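Local coordinates for peptidoglycan D,D-transpeptidase FtsI (Yersinia pestis, PDB 6SYN), which probably cross-links peptidoglycan as a class B penicillin-binding protein, its D,D-transpeptidase domain acting in the periplasm and binding penicillin-type antibiotics, at residues V322-R327 / R402-P407. Numbering follows the deposited sequence.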
ATOM      1  N   VAL A 322      -5.623  22.517   9.048  1.00 14.81           N
ATOM      2  CA  VAL A 322      -5.153  21.612  10.139  1.00 15.12           C
ATOM      3  C   VAL A 322      -6.368  20.859  10.693  1.00 15.19           C
ATOM      4  O   VAL A 322      -6.236  19.661  10.965  1.00 15.66           O
ATOM      5  CB  VAL A 322      -4.381  22.363  11.241  1.00 15.01           C
ATOM      6  CG1 VAL A 322      -3.991  21.436  12.385  1.00 14.94           C
ATOM      7  CG2 VAL A 322      -3.145  23.048  10.679  1.00 14.87           C
ATOM      8  N   ASP A 323      -7.515  21.527  10.819  1.00 15.45           N
ATOM      9  CA  ASP A 323      -8.778  20.888  11.277  1.00 15.67           C
ATOM     10  C   ASP A 323      -9.309  19.921  10.207  1.00 15.10           C
ATOM     11  O   ASP A 323      -9.701  18.803  10.575  1.00 15.37           O
ATOM     12  CB  ASP A 323      -9.842  21.922  11.648  1.00 16.18           C
ATOM     13  CG  ASP A 323     -10.868  21.356  12.611  1.00 16.63           C
ATOM     14  OD1 ASP A 323     -10.488  21.106  13.780  1.00 17.14           O
ATOM     15  OD2 ASP A 323     -12.022  21.132  12.179  1.00 17.24           O
ATOM     16  N   THR A 324      -9.332  20.317   8.932  1.00 14.33           N
ATOM     17  CA  THR A 324      -9.926  19.501   7.842  1.00 13.85           C
ATOM     18  C   THR A 324      -9.078  18.245   7.593  1.00 13.34           C
ATOM     19  O   THR A 324      -9.679  17.170   7.427  1.00 13.64           O
ATOM     20  CB  THR A 324     -10.132  20.309   6.557  1.00 13.95           C
ATOM     21  OG1 THR A 324     -11.012  21.397   6.843  1.00 13.85           O
ATOM     22  CG2 THR A 324     -10.712  19.463   5.442  1.00 14.06           C
ATOM     23  N   TYR A 325      -7.747  18.355   7.551  1.00 12.48           N
ATOM     24  CA  TYR A 325      -6.855  17.192   7.306  1.00 12.03           C
ATOM     25  C   TYR A 325      -7.006  16.205   8.469  1.00 11.89           C
ATOM     26  O   TYR A 325      -7.045  14.982   8.204  1.00 11.71           O
ATOM     27  CB  TYR A 325      -5.391  17.607   7.154  1.00 11.78           C
ATOM     28  CG  TYR A 325      -5.040  18.430   5.941  1.00 11.50           C
ATOM     29  CD1 TYR A 325      -5.999  18.998   5.120  1.00 11.57           C
ATOM     30  CD2 TYR A 325      -3.715  18.694   5.652  1.00 11.46           C
ATOM     31  CE1 TYR A 325      -5.647  19.779   4.029  1.00 11.54           C
ATOM     32  CE2 TYR A 325      -3.344  19.468   4.568  1.00 11.41           C
ATOM     33  CZ  TYR A 325      -4.312  20.017   3.753  1.00 11.40           C
ATOM     34  OH  TYR A 325      -3.934  20.786   2.693  1.00 11.36           O
ATOM     35  N   SER A 326      -7.074  16.728   9.702  1.00 11.64           N
ATOM     36  CA  SER A 326      -7.392  15.973  10.946  1.00 11.61           C
ATOM     37  C   SER A 326      -8.752  15.288  10.797  1.00 11.54           C
ATOM     38  O   SER A 326      -8.815  14.069  10.978  1.00 11.20           O
ATOM     39  CB  SER A 326      -7.382  16.859  12.170  1.00 11.58           C
ATOM     40  OG  SER A 326      -6.064  17.045  12.660  1.00 11.68           O
ATOM     41  N   ARG A 327      -9.794  16.061  10.480  1.00 11.91           N
ATOM     42  CA  ARG A 327     -11.180  15.558  10.270  1.00 12.31           C
ATOM     43  C   ARG A 327     -11.160  14.386   9.277  1.00 11.75           C
ATOM     44  O   ARG A 327     -11.933  13.433   9.490  1.00 11.61           O
ATOM     45  CB  ARG A 327     -12.109  16.674   9.778  1.00 13.12           C
ATOM     46  CG  ARG A 327     -12.678  17.548  10.887  1.00 13.95           C
ATOM     47  CD  ARG A 327     -13.628  18.618  10.377  1.00 14.89           C
ATOM     48  NE  ARG A 327     -15.016  18.330  10.722  1.00 15.88           N
ATOM     49  CZ  ARG A 327     -15.546  18.454  11.943  1.00 16.79           C
ATOM     50  NH1 ARG A 327     -16.820  18.153  12.143  1.00 16.87           N
ATOM     51  NH2 ARG A 327     -14.806  18.868  12.961  1.00 17.52           N
ATOM     52  N   ARG A 402     -19.917  11.970  10.321  1.00 20.56           N
ATOM     53  CA  ARG A 402     -20.018  13.076   9.328  1.00 19.47           C
ATOM     54  C   ARG A 402     -18.974  14.140   9.691  1.00 18.66           C
ATOM     55  O   ARG A 402     -18.958  14.576  10.855  1.00 18.11           O
ATOM     56  CB  ARG A 402     -21.444  13.636   9.324  1.00 18.98           C
ATOM     57  CG  ARG A 402     -21.601  15.011   8.689  1.00 18.86           C
ATOM     58  CD  ARG A 402     -21.813  14.962   7.193  1.00 18.60           C
ATOM     59  NE  ARG A 402     -22.841  14.011   6.799  1.00 18.60           N
ATOM     60  CZ  ARG A 402     -23.041  13.593   5.553  1.00 18.52           C
ATOM     61  NH1 ARG A 402     -22.293  14.063   4.569  1.00 18.58           N
ATOM     62  NH2 ARG A 402     -23.982  12.701   5.296  1.00 18.23           N
ATOM     63  N   ILE A 403     -18.126  14.529   8.736  1.00 17.94           N
ATOM     64  CA  ILE A 403     -17.067  15.558   8.953  1.00 17.69           C
ATOM     65  C   ILE A 403     -17.291  16.749   8.014  1.00 17.73           C
ATOM     66  O   ILE A 403     -16.939  17.871   8.420  1.00 17.98           O
ATOM     67  CB  ILE A 403     -15.660  14.950   8.811  1.00 17.42           C
ATOM     68  CG1 ILE A 403     -15.469  14.230   7.475  1.00 17.30           C
ATOM     69  CG2 ILE A 403     -15.367  14.034   9.988  1.00 17.40           C
ATOM     70  CD1 ILE A 403     -14.093  14.389   6.896  1.00 17.36           C
ATOM     71  N   PHE A 404     -17.844  16.525   6.818  1.00 17.71           N
ATOM     72  CA  PHE A 404     -18.292  17.599   5.893  1.00 18.07           C
ATOM     73  C   PHE A 404     -19.701  17.297   5.391  1.00 17.67           C
ATOM     74  O   PHE A 404     -20.042  16.137   5.165  1.00 17.99           O
ATOM     75  CB  PHE A 404     -17.319  17.771   4.724  1.00 18.60           C
ATOM     76  CG  PHE A 404     -16.299  18.860   4.934  1.00 18.94           C
ATOM     77  CD1 PHE A 404     -15.299  18.722   5.883  1.00 18.97           C
ATOM     78  CD2 PHE A 404     -16.351  20.032   4.197  1.00 19.28           C
ATOM     79  CE1 PHE A 404     -14.368  19.731   6.082  1.00 19.31           C
ATOM     80  CE2 PHE A 404     -15.416  21.039   4.393  1.00 19.26           C
ATOM     81  CZ  PHE A 404     -14.425  20.887   5.335  1.00 19.11           C
ATOM     82  N   PRO A 405     -20.540  18.338   5.180  1.00 17.35           N
ATOM     83  CA  PRO A 405     -21.885  18.163   4.627  1.00 17.25           C
ATOM     84  C   PRO A 405     -21.858  17.592   3.198  1.00 17.21           C
ATOM     85  O   PRO A 405     -21.047  18.041   2.406  1.00 16.86           O
ATOM     86  CB  PRO A 405     -22.481  19.582   4.618  1.00 17.20           C
ATOM     87  CG  PRO A 405     -21.586  20.399   5.533  1.00 17.16           C
ATOM     88  CD  PRO A 405     -20.224  19.751   5.440  1.00 17.31           C
ATOM     89  N   GLU A 406     -22.753  16.644   2.901  1.00 17.17           N
ATOM     90  CA  GLU A 406     -22.731  15.804   1.670  1.00 17.62           C
ATOM     91  C   GLU A 406     -22.635  16.662   0.405  1.00 17.42           C
ATOM     92  O   GLU A 406     -21.816  16.362  -0.462  1.00 16.85           O
ATOM     93  CB  GLU A 406     -23.954  14.883   1.626  1.00 17.98           C
ATOM     94  CG  GLU A 406     -24.177  14.224   0.280  1.00 18.57           C
ATOM     95  CD  GLU A 406     -25.366  13.280   0.245  1.00 19.62           C
ATOM     96  OE1 GLU A 406     -25.215  12.161  -0.296  1.00 20.16           O
ATOM     97  OE2 GLU A 406     -26.447  13.675   0.738  1.00 20.27           O
ATOM     98  N   PRO A 407     -23.454  17.729   0.226  1.00 17.74           N
ATOM     99  CA  PRO A 407     -23.505  18.446  -1.054  1.00 17.66           C
ATOM    100  C   PRO A 407     -22.231  19.268  -1.319  1.00 17.20           C
ATOM    101  O   PRO A 407     -21.888  19.476  -2.477  1.00 16.92           O
ATOM    102  CB  PRO A 407     -24.740  19.362  -0.947  1.00 17.58           C
ATOM    103  CG  PRO A 407     -25.435  18.958   0.351  1.00 17.74           C
ATOM    104  CD  PRO A 407     -24.368  18.319   1.218  1.00 17.79           C
TER
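With CG anti to its carbonyl carbon (chi1 -83°) and the chain bent at chi3 (108°), Arg327 leaves the last turn of its helix and swings its guanidinium alongside the backbone of Ile403. There Arg327 NE gives a nearly straight hydrogen bond to Ile403 O, 3.0 Å long, which arrives in the carbonyl plane on a lone pair and lies close to the guanidinium plane. Arg327 NH2 makes a long salt bridge of 3.7 Å to Asp323 OD2, one helical turn back, so the guanidinium spans from its own helix to the loop. Ile403 holds CG1 in the crowded position between backbone N and carbonyl carbon (chi1 54°), and its CG2 and CD1 both pack against the main chain at Arg327, around the carbonyl O. Phe404 reaches Thr324 with the tip of its ring: Phe404 CE1 lies 3.7 Å from Thr324 CG2, and the two side chains cross at about a right angle. Thr324 OG1, also beside that tip, is hydrogen-bonded to Thr261 of helix 255-264. Within the loop, Arg402 NH1 gives a straight hydrogen bond to Phe404 O, in its guanidinium plane. The contact thus joins the end of helix 319-327 to the link between strand 401-402 and helix 406-416; Phe404 also touches Gln264 of helix 255-264, and Ile403 packs on Tyr386 of strand 385-386.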